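PDB 3PSM: defensin from Pachyrhizus erosus, which probably defends the plant against fungal pathogens as a small, disulfide-rich antimicrobial peptide that forms a dimer. Local coordinates for residues A[26-31]-A[41-46]. Numbering follows the deposited sequence.
Sequences NKEHLI and CWCTRN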
ATOM      1  N   ASN A  26      -0.668  -0.347   7.843  1.00  9.83           N
ATOM      2  CA  ASN A  26      -0.834  -1.643   8.519  1.00 10.14           C
ATOM      3  C   ASN A  26      -0.058  -1.806   9.775  1.00 11.22           C
ATOM      4  O   ASN A  26      -0.448  -2.657  10.605  1.00 16.03           O
ATOM      5  CB  ASN A  26      -0.500  -2.773   7.528  1.00 10.56           C
ATOM      6  CG  ASN A  26      -1.426  -2.722   6.346  1.00 10.52           C
ATOM      7  OD1 ASN A  26      -2.666  -2.594   6.535  1.00 12.74           O
ATOM      8  ND2 ASN A  26      -0.895  -2.825   5.154  1.00 10.64           N
ATOM      9  N   LYS A  27       1.031  -1.068   9.974  1.00 10.56           N
ATOM     10  CA  LYS A  27       1.766  -1.064  11.216  1.00 12.10           C
ATOM     11  C   LYS A  27       1.386   0.113  12.103  1.00 12.81           C
ATOM     12  O   LYS A  27       1.258  -0.008  13.313  1.00 16.46           O
ATOM     13  CB  LYS A  27       3.265  -1.120  11.016  1.00 14.95           C
ATOM     14  CG  LYS A  27       3.676  -2.374  10.301  1.00 19.06           C
ATOM     15  CD  LYS A  27       3.813  -3.490  11.316  1.00 22.23           C
ATOM     16  CE  LYS A  27       4.379  -4.741  10.665  1.00 25.88           C
ATOM     17  NZ  LYS A  27       3.379  -5.306   9.696  1.00 34.49           N
ATOM     18  N   GLU A  28       1.205   1.287  11.515  1.00 14.14           N
ATOM     19  CA  GLU A  28       0.885   2.482  12.294  1.00 15.62           C
ATOM     20  C   GLU A  28      -0.588   2.872  12.220  1.00 16.15           C
ATOM     21  O   GLU A  28      -1.049   3.745  12.977  1.00 18.31           O
ATOM     22  CB  GLU A  28       1.807   3.648  11.901  1.00 14.99           C
ATOM     23  CG  GLU A  28       3.266   3.377  12.167  1.00 18.23           C
ATOM     24  CD  GLU A  28       4.163   4.607  12.149  1.00 18.35           C
ATOM     25  OE1 GLU A  28       3.758   5.689  12.623  1.00 21.58           O
ATOM     26  OE2 GLU A  28       5.330   4.458  11.701  1.00 26.04           O
ATOM     27  N   HIS A  29      -1.388   2.199  11.393  1.00 14.72           N
ATOM     28  CA  HIS A  29      -2.823   2.457  11.301  1.00 17.17           C
ATOM     29  C   HIS A  29      -3.099   3.930  10.974  1.00 14.71           C
ATOM     30  O   HIS A  29      -4.113   4.533  11.419  1.00 18.01           O
ATOM     31  CB  HIS A  29      -3.601   1.930  12.527  1.00 24.17           C
ATOM     32  CG  HIS A  29      -3.503   0.440  12.565  1.00 30.31           C
ATOM     33  ND1 HIS A  29      -4.154  -0.416  11.678  1.00 36.20           N
ATOM     34  CD2 HIS A  29      -2.761  -0.343  13.386  1.00 37.05           C
ATOM     35  CE1 HIS A  29      -3.834  -1.664  11.966  1.00 38.66           C
ATOM     36  NE2 HIS A  29      -2.997  -1.638  12.998  1.00 42.32           N
ATOM     37  N   LEU A  30      -2.285   4.464  10.118  1.00 13.22           N
ATOM     38  CA  LEU A  30      -2.417   5.851   9.659  1.00 12.93           C
ATOM     39  C   LEU A  30      -3.063   5.861   8.289  1.00 12.08           C
ATOM     40  O   LEU A  30      -3.516   4.825   7.762  1.00 13.36           O
ATOM     41  CB  LEU A  30      -1.075   6.579   9.747  1.00 12.49           C
ATOM     42  CG  LEU A  30      -0.414   6.529  11.128  1.00 13.52           C
ATOM     43  CD1 LEU A  30       0.931   7.250  11.133  1.00 14.09           C
ATOM     44  CD2 LEU A  30      -1.364   7.070  12.195  1.00 18.66           C
ATOM     45  N   ILE A  31      -3.122   7.012   7.660  1.00 12.15           N
ATOM     46  CA  ILE A  31      -3.872   7.140   6.412  1.00 12.33           C
ATOM     47  C   ILE A  31      -3.146   6.521   5.225  1.00 10.87           C
ATOM     48  O   ILE A  31      -3.729   5.758   4.460  1.00 11.44           O
ATOM     49  CB  ILE A  31      -4.212   8.604   6.104  1.00 12.99           C
ATOM     50  CG1 ILE A  31      -5.087   9.218   7.193  1.00 14.18           C
ATOM     51  CG2 ILE A  31      -4.864   8.735   4.737  1.00 15.09           C
ATOM     52  CD1 ILE A  31      -5.165  10.726   7.056  1.00 18.83           C
ATOM     53  N   CYS A  41      10.535   6.957   4.676  1.00  8.63           N
ATOM     54  CA  CYS A  41       9.106   6.708   4.662  1.00  8.35           C
ATOM     55  C   CYS A  41       8.388   7.707   5.548  1.00  8.66           C
ATOM     56  O   CYS A  41       8.718   7.859   6.732  1.00  9.45           O
ATOM     57  CB  CYS A  41       8.858   5.285   5.185  1.00  8.64           C
ATOM     58  SG  CYS A  41       7.119   4.837   5.429  1.00  8.36           S
ATOM     59  N   TRP A  42       7.430   8.415   4.965  1.00  8.55           N
ATOM     60  CA  TRP A  42       6.622   9.421   5.623  1.00  9.04           C
ATOM     61  C   TRP A  42       5.164   8.972   5.606  1.00  8.92           C
ATOM     62  O   TRP A  42       4.617   8.608   4.581  1.00  9.60           O
ATOM     63  CB  TRP A  42       6.725  10.764   4.875  1.00 10.14           C
ATOM     64  CG  TRP A  42       8.100  11.397   4.976  1.00 10.19           C
ATOM     65  CD1 TRP A  42       9.244  10.992   4.338  1.00 11.09           C
ATOM     66  CD2 TRP A  42       8.438  12.558   5.741  1.00 11.07           C
ATOM     67  NE1 TRP A  42      10.261  11.852   4.710  1.00 12.29           N
ATOM     68  CE2 TRP A  42       9.816  12.802   5.552  1.00 12.29           C
ATOM     69  CE3 TRP A  42       7.725  13.407   6.598  1.00 11.82           C
ATOM     70  CZ2 TRP A  42      10.474  13.840   6.177  1.00 14.20           C
ATOM     71  CZ3 TRP A  42       8.416  14.466   7.195  1.00 13.63           C
ATOM     72  CH2 TRP A  42       9.762  14.661   6.960  1.00 14.58           C
ATOM     73  N   CYS A  43       4.546   9.014   6.799  1.00  9.09           N
ATOM     74  CA  CYS A  43       3.177   8.677   6.951  1.00  9.21           C
ATOM     75  C   CYS A  43       2.326   9.947   7.072  1.00 10.63           C
ATOM     76  O   CYS A  43       2.721  10.934   7.717  1.00 12.04           O
ATOM     77  CB  CYS A  43       2.902   7.844   8.218  1.00 10.19           C
ATOM     78  SG  CYS A  43       3.827   6.309   8.385  1.00  9.89           S
ATOM     79  N   THR A  44       1.143   9.893   6.525  1.00 10.57           N
ATOM     80  CA  THR A  44       0.099  10.913   6.698  1.00 12.62           C
ATOM     81  C   THR A  44      -0.935  10.420   7.687  1.00 12.64           C
ATOM     82  O   THR A  44      -1.373   9.283   7.615  1.00 12.11           O
ATOM     83  CB  THR A  44      -0.557  11.237   5.348  1.00 14.07           C
ATOM     84  OG1 THR A  44       0.460  11.765   4.479  1.00 16.07           O
ATOM     85  CG2 THR A  44      -1.631  12.291   5.462  1.00 17.13           C
ATOM     86  N   ARG A  45      -1.321  11.300   8.603  1.00 14.44           N
ATOM     87  CA  ARG A  45      -2.299  11.009   9.632  1.00 16.62           C
ATOM     88  C   ARG A  45      -3.269  12.173   9.801  1.00 18.54           C
ATOM     89  O   ARG A  45      -2.972  13.311   9.479  1.00 20.94           O
ATOM     90  CB  ARG A  45      -1.598  10.789  10.965  1.00 18.42           C
ATOM     91  CG  ARG A  45      -0.954  12.064  11.530  1.00 23.59           C
ATOM     92  CD  ARG A  45      -0.416  11.775  12.952  1.00 29.58           C
ATOM     93  NE  ARG A  45       0.207  13.080  13.270  1.00 30.18           N
ATOM     94  CZ  ARG A  45       1.340  13.630  12.872  1.00 29.88           C
ATOM     95  NH1 ARG A  45       1.990  12.812  12.089  1.00 31.87           N
ATOM     96  NH2 ARG A  45       1.629  14.850  13.327  1.00 29.92           N
ATOM     97  N   ASN A  46      -4.477  11.872  10.305  1.00 20.16           N
ATOM     98  CA  ASN A  46      -5.383  12.918  10.791  1.00 22.42           C
ATOM     99  C   ASN A  46      -4.752  13.653  11.957  1.00 27.50           C
ATOM    100  O   ASN A  46      -4.168  12.979  12.825  1.00 29.15           O
ATOM    101  CB  ASN A  46      -6.687  12.228  11.188  1.00 26.27           C
ATOM    102  CG  ASN A  46      -7.402  11.618  10.000  1.00 24.57           C
ATOM    103  OD1 ASN A  46      -7.531  10.370   9.896  1.00 26.07           O
ATOM    104  ND2 ASN A  46      -7.823  12.423   9.074  1.00 28.01           N
TER
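L30 and I31 meet strand 41-46 where the chain, having left helix 17-27, turns back to enter the sheet. The touching parts, 28-31 and 43-46, run 66° apart and come nearest at L30 and R45, whose CA atoms are 5.2 Å from each other. H29, with positive phi, makes the turn out of the helix, and one hydrogen bond then joins the segments, from I31 N to T44 O at 2.9 Å. T44 also bonds through its backbone to K32, the first residue of strand 32-35, so the I31 bond brings the incoming chain alongside the central strand just before regular pairing begins. This is the cysteine-stabilised alpha-beta fold of plant defensins, in which a helix is tied to a three-stranded antiparallel sheet by two disulfides, here C20-C41 and C24-C43. The side chains pack beside the second of these links, C24-C43. In L30 chi2 (179°) sets CD1 anti to CA, where it rests on C43 CB at 3.6 Å; the other methyl, CD2, lies 3.9 Å from R45 CB. The L30 and R45 side chains lie side by side, pointing the same way. I31 crosses N46 at about a right angle; its CD1 lies 3.5 Å from N46 N and 3.7 Å from N46 OD1. On the same cysteine that L30 touches, the carboxylate of E28 approaches the sulfur, OE2 to C43 SG at 4.1 Å, but the same oxygen accepts hydrogen bonds from D8 N and H23 NE2.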